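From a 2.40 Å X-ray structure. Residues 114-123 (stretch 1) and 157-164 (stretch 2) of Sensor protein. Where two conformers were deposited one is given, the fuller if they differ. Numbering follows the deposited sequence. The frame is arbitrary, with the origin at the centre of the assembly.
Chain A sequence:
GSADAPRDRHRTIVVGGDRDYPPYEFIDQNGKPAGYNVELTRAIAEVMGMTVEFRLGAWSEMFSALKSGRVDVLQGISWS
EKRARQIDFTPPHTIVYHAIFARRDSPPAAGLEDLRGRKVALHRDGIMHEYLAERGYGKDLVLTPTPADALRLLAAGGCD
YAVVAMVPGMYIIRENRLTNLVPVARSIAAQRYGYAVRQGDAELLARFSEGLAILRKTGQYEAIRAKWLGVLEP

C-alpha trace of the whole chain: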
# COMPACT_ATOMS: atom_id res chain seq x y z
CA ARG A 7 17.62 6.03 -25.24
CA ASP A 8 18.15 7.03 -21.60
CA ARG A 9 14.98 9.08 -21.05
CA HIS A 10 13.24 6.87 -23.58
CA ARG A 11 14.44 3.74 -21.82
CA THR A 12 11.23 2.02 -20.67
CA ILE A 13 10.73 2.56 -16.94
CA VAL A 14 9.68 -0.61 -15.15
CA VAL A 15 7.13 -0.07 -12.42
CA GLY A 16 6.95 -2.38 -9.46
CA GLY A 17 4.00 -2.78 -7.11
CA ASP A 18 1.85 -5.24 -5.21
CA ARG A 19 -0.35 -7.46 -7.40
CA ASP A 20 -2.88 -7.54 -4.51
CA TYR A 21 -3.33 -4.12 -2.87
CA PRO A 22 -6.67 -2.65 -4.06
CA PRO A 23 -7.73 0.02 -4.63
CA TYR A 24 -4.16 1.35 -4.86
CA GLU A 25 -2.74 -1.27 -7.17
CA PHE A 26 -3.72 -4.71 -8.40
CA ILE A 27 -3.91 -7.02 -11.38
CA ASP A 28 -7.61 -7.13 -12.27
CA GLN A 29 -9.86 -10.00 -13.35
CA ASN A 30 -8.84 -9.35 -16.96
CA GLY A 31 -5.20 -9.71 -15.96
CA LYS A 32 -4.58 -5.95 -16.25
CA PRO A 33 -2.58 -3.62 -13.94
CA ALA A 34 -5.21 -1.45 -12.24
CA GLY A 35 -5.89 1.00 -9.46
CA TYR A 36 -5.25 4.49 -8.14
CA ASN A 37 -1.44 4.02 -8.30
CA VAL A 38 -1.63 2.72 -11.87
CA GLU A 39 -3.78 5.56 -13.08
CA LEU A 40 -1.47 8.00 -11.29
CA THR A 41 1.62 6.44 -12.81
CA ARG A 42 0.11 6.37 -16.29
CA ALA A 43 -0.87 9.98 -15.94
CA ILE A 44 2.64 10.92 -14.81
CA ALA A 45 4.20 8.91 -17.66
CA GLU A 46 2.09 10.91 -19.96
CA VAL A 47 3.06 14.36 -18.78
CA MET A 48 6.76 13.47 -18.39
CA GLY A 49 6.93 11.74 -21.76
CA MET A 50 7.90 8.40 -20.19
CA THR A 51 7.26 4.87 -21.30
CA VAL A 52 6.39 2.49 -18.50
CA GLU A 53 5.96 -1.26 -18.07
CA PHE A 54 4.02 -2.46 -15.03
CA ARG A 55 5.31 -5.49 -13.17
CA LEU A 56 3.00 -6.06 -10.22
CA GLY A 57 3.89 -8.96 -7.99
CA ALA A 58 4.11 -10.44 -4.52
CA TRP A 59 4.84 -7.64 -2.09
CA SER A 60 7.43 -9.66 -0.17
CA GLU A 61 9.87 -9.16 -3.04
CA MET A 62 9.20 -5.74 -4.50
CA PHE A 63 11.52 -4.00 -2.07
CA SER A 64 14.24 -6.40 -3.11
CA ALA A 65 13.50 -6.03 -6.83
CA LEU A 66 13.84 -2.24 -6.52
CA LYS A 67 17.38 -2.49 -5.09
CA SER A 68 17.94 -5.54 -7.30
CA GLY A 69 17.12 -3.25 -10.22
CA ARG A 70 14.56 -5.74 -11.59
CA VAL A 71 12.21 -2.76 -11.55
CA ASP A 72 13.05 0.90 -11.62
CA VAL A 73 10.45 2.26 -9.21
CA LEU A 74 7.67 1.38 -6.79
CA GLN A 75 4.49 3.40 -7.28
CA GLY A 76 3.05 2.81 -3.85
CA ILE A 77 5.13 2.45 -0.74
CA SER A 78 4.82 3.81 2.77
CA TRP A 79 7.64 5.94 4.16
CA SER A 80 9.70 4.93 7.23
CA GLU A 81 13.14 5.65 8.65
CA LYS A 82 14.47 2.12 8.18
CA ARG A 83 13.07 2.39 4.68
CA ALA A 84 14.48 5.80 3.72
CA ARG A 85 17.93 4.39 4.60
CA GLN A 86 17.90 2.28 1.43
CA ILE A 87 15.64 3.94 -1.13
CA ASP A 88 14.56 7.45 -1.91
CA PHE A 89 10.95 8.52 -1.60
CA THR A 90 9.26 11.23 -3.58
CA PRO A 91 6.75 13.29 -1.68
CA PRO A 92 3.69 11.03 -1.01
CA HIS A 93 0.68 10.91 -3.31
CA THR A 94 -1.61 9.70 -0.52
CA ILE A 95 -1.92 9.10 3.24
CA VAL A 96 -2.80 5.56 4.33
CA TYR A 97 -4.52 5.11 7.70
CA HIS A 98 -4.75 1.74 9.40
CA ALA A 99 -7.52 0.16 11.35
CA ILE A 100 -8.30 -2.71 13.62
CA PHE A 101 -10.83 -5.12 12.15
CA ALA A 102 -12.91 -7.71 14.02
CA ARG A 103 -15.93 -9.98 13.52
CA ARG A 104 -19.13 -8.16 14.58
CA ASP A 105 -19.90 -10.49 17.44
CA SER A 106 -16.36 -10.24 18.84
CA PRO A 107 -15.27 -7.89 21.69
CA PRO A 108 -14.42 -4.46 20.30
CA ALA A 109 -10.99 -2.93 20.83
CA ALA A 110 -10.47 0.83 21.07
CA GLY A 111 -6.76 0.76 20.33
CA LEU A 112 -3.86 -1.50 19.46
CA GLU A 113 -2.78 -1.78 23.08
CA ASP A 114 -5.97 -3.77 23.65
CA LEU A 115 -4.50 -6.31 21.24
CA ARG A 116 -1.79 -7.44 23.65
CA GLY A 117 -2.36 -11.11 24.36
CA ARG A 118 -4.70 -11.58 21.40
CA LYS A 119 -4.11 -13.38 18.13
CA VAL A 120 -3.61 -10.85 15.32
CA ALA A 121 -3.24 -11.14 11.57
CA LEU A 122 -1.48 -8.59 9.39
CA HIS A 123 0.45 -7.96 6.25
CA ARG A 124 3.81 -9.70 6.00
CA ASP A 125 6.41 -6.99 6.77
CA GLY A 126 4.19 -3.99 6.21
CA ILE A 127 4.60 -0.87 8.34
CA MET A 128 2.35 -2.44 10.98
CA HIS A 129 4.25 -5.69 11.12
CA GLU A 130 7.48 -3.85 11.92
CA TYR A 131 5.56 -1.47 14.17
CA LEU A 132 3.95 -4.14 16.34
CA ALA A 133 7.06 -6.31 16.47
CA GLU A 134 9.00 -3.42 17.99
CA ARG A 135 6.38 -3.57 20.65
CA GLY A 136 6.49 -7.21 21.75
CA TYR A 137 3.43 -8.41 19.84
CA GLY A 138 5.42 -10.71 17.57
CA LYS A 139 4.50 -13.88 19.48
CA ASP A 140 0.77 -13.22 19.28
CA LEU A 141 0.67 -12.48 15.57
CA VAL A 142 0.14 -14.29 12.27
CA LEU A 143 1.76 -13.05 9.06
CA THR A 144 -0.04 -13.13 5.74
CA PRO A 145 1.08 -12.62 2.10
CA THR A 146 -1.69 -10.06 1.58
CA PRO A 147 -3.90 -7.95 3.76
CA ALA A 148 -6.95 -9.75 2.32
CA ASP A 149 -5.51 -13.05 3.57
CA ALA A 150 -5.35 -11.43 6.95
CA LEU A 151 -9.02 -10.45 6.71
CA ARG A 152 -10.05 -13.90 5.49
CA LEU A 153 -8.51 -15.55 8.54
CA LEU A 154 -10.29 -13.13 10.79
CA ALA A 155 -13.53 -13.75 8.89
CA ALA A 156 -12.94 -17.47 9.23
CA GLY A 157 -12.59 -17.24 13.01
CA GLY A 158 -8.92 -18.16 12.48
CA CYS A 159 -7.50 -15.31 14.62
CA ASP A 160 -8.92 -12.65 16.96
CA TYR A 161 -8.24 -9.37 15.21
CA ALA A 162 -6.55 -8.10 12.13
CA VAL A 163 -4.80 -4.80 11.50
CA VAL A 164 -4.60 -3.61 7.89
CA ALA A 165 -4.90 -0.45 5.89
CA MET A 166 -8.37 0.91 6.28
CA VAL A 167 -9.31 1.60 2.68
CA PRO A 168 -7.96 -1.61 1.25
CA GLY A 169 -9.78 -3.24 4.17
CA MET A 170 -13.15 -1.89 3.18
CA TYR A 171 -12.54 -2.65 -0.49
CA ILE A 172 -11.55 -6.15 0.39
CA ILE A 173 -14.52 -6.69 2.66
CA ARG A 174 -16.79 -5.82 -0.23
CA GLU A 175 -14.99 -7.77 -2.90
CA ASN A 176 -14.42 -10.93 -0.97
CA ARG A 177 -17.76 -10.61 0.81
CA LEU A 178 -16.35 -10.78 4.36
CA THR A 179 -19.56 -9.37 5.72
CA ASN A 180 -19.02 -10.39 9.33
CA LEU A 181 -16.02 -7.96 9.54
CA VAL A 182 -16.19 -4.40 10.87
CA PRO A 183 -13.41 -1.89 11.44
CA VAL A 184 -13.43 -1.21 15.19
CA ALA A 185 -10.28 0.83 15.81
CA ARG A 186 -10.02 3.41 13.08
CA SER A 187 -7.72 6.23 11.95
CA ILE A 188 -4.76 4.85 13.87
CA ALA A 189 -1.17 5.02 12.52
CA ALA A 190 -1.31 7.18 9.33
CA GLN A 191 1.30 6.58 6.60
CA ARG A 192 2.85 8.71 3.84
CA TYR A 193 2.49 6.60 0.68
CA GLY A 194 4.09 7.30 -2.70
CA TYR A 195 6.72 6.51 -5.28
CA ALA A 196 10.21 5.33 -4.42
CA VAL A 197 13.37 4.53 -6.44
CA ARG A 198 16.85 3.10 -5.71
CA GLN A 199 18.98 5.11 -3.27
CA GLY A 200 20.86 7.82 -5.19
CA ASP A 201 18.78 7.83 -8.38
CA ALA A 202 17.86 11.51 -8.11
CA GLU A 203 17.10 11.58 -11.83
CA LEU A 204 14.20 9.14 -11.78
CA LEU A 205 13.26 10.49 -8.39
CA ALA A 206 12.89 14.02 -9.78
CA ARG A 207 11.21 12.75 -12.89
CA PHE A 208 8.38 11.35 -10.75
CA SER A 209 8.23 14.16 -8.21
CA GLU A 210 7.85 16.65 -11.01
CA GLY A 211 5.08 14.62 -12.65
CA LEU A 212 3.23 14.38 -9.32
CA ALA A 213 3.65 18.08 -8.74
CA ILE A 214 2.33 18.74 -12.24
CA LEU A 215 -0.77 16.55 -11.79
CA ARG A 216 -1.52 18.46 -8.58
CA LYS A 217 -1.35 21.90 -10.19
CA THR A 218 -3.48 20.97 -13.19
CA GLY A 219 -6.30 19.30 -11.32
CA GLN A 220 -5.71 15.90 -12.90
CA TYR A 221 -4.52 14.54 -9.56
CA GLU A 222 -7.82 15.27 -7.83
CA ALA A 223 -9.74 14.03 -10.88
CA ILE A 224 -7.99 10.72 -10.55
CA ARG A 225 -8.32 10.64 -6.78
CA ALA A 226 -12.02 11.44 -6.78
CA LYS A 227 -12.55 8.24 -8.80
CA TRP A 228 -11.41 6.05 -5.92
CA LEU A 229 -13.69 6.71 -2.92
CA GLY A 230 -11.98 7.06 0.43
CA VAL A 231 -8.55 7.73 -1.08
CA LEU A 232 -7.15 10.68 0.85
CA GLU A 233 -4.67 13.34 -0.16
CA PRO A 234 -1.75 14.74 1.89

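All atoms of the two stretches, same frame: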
# COMPACT_ATOMS: atom_id res chain seq x y z
N ASP A 114 -4.97 -2.78 23.25
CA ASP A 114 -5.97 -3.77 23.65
C ASP A 114 -5.77 -5.09 22.92
O ASP A 114 -6.47 -6.07 23.18
CB ASP A 114 -7.38 -3.24 23.38
CG ASP A 114 -7.69 -1.97 24.16
OD1 ASP A 114 -8.77 -1.37 23.94
OD2 ASP A 114 -6.84 -1.57 24.99
N LEU A 115 -4.80 -5.11 22.01
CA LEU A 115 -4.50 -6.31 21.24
C LEU A 115 -3.40 -7.15 21.86
O LEU A 115 -3.04 -8.20 21.31
CB LEU A 115 -4.10 -5.92 19.81
CG LEU A 115 -5.22 -5.75 18.77
CD1 LEU A 115 -6.37 -4.88 19.31
CD2 LEU A 115 -4.64 -5.15 17.50
N ARG A 116 -2.85 -6.69 22.97
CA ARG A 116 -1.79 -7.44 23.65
C ARG A 116 -2.43 -8.71 24.19
O ARG A 116 -3.48 -8.65 24.84
CB ARG A 116 -1.20 -6.62 24.80
CG ARG A 116 -0.07 -5.66 24.40
CD ARG A 116 1.31 -6.23 24.74
NE ARG A 116 2.40 -5.42 24.20
CZ ARG A 116 2.52 -4.10 24.38
NH1 ARG A 116 1.60 -3.44 25.10
NH2 ARG A 116 3.55 -3.45 23.83
N GLY A 117 -1.82 -9.85 23.90
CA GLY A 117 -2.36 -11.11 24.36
C GLY A 117 -3.36 -11.76 23.42
O GLY A 117 -3.80 -12.88 23.66
N ARG A 118 -3.74 -11.05 22.36
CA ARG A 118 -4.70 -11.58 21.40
C ARG A 118 -4.05 -11.97 20.09
O ARG A 118 -2.99 -11.46 19.74
CB ARG A 118 -5.81 -10.57 21.19
CG ARG A 118 -6.58 -10.36 22.48
CD ARG A 118 -7.67 -9.32 22.37
NE ARG A 118 -8.37 -9.16 23.64
CZ ARG A 118 -8.89 -10.17 24.33
NH1 ARG A 118 -8.80 -11.41 23.87
NH2 ARG A 118 -9.51 -9.93 25.48
N LYS A 119 -4.66 -12.91 19.39
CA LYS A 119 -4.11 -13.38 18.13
C LYS A 119 -4.45 -12.33 17.06
O LYS A 119 -5.60 -11.92 16.94
CB LYS A 119 -4.71 -14.75 17.80
CG LYS A 119 -3.93 -15.52 16.77
CD LYS A 119 -4.64 -16.82 16.39
CE LYS A 119 -3.76 -17.65 15.46
NZ LYS A 119 -4.37 -18.97 15.12
N VAL A 120 -3.44 -11.90 16.31
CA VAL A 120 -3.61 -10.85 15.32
C VAL A 120 -2.99 -11.10 13.96
O VAL A 120 -1.80 -11.41 13.87
CB VAL A 120 -3.03 -9.56 15.83
CG1 VAL A 120 -3.14 -8.49 14.77
CG2 VAL A 120 -3.73 -9.16 17.12
N ALA A 121 -3.79 -10.94 12.90
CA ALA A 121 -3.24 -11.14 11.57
C ALA A 121 -2.87 -9.80 10.94
O ALA A 121 -3.48 -8.75 11.25
CB ALA A 121 -4.26 -11.87 10.69
N LEU A 122 -1.88 -9.82 10.07
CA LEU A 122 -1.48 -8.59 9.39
C LEU A 122 -0.50 -8.84 8.28
O LEU A 122 0.13 -9.89 8.21
CB LEU A 122 -0.95 -7.55 10.37
CG LEU A 122 0.21 -7.89 11.29
CD1 LEU A 122 1.48 -8.20 10.48
CD2 LEU A 122 0.44 -6.69 12.21
N HIS A 123 -0.38 -7.84 7.42
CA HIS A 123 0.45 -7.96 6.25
C HIS A 123 1.92 -8.22 6.53
O HIS A 123 2.56 -7.51 7.30
CB HIS A 123 0.30 -6.71 5.39
CG HIS A 123 0.65 -6.94 3.96
ND1 HIS A 123 0.68 -5.93 3.02
CD2 HIS A 123 1.01 -8.07 3.31
CE1 HIS A 123 1.05 -6.43 1.86
NE2 HIS A 123 1.25 -7.73 2.00
N GLY A 157 -12.77 -16.93 11.60
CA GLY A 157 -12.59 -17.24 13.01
C GLY A 157 -11.23 -17.88 13.27
O GLY A 157 -11.06 -18.60 14.25
N GLY A 158 -10.27 -17.62 12.38
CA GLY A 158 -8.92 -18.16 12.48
C GLY A 158 -7.92 -17.33 13.28
O GLY A 158 -6.76 -17.73 13.41
N CYS A 159 -8.35 -16.18 13.81
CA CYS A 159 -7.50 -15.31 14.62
C CYS A 159 -8.47 -14.37 15.33
O CYS A 159 -9.68 -14.44 15.07
CB CYS A 159 -6.49 -14.53 13.76
SG CYS A 159 -7.15 -13.50 12.40
N ASP A 160 -7.99 -13.51 16.23
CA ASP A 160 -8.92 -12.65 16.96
C ASP A 160 -9.15 -11.27 16.40
O ASP A 160 -10.24 -10.71 16.55
CB ASP A 160 -8.49 -12.49 18.43
CG ASP A 160 -8.36 -13.82 19.15
OD1 ASP A 160 -9.29 -14.66 19.04
OD2 ASP A 160 -7.33 -14.02 19.82
N TYR A 161 -8.13 -10.70 15.79
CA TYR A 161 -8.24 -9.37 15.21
C TYR A 161 -7.30 -9.34 14.06
O TYR A 161 -6.48 -10.25 13.89
CB TYR A 161 -7.79 -8.29 16.20
CG TYR A 161 -8.71 -8.14 17.37
CD1 TYR A 161 -9.84 -7.34 17.28
CD2 TYR A 161 -8.48 -8.84 18.56
CE1 TYR A 161 -10.73 -7.23 18.34
CE2 TYR A 161 -9.37 -8.74 19.64
CZ TYR A 161 -10.49 -7.94 19.52
OH TYR A 161 -11.36 -7.83 20.58
N ALA A 162 -7.45 -8.30 13.25
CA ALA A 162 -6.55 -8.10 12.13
C ALA A 162 -6.35 -6.60 12.04
O ALA A 162 -7.26 -5.83 12.35
CB ALA A 162 -7.16 -8.63 10.84
N VAL A 163 -5.15 -6.21 11.66
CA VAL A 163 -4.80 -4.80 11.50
C VAL A 163 -4.30 -4.61 10.07
O VAL A 163 -3.28 -5.19 9.68
CB VAL A 163 -3.70 -4.37 12.51
CG1 VAL A 163 -3.08 -3.05 12.08
CG2 VAL A 163 -4.30 -4.25 13.92
N VAL A 164 -5.02 -3.83 9.27
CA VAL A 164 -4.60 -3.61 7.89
C VAL A 164 -5.03 -2.23 7.50
O VAL A 164 -5.76 -1.57 8.25
CB VAL A 164 -5.24 -4.62 6.91
CG1 VAL A 164 -4.95 -6.03 7.34
CG2 VAL A 164 -6.72 -4.39 6.82

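Two neighbouring parallel strands must satisfy their backbones and pack side chains on both faces of the sheet, and the pairing of residues 120-123 with 161-164 in this sensor protein illustrates how a short segment does both. On one face V120, Y161 and V163 gather with L115, which precedes the strand. The CA-to-CB bond of L115 points sideways, yet the end of its side chain reaches in: CD2 of L115 lies 3.7 Å from CG2 of V163, and CD1 of L115 sits over one face of the Y161 ring. V120 packs more loosely, its CG2 4.3 Å from CB of Y161 and its CG1 4.5 Å from CG2 of V163. Branched aliphatic chains suit this buried layer, since they fill space without bringing in polar groups that would need partners.

The other face is built from smaller groups. CB of A121 meets SG of C159 at 3.7 Å and CB of A162 at 4.4 Å. The CA atoms of A121 and A162 are 4.5 Å apart, and the two methyl groups lie on the same face, where A121 makes a compact apolar contact with C159.

Between these layers runs the backbone ladder. The amide N of A121 donates to O of Y161 (2.9 Å), and O of A121 accepts from N of V163 (3.1 Å), both nearly straight. One residue thus reaches two residues on its neighbour that flank A162, the alternation expected of parallel strands. Two CA-H...O contacts supplement it, from CA of V120 to O of Y161 and from CA of A162 to O of A121, each 3.3 Å.

Where the strands begin, a side chain joins the backbone in the hydrogen bonding. O of K119 accepts from both N of D160 and N of Y161, each at 3.0 Å, with more bent geometry than in the ladder. The D160 side chain, with chi1 in m, returns the connection: its OD2 takes the amide N of K119 at 2.9 Å. A short carboxylate is well placed here, because it can reach a backbone NH just outside the regular strand.

At the exposed margin, K119 extends with all four chi angles in t. Its methylenes lie along C159, CD being 3.7 Å from CA of C159, while NZ donates to O of G158 at 3.2 Å. Lysine thus combines apolar cover with a polar tip. R118 closes the margin nearby, its CD 3.3 Å from CE2 of Y161. It also ends a type II turn begun at L115, in which G117 adopts a positive phi that favours glycine. Altogether the two stretches bury 591 Å², summed over both sides.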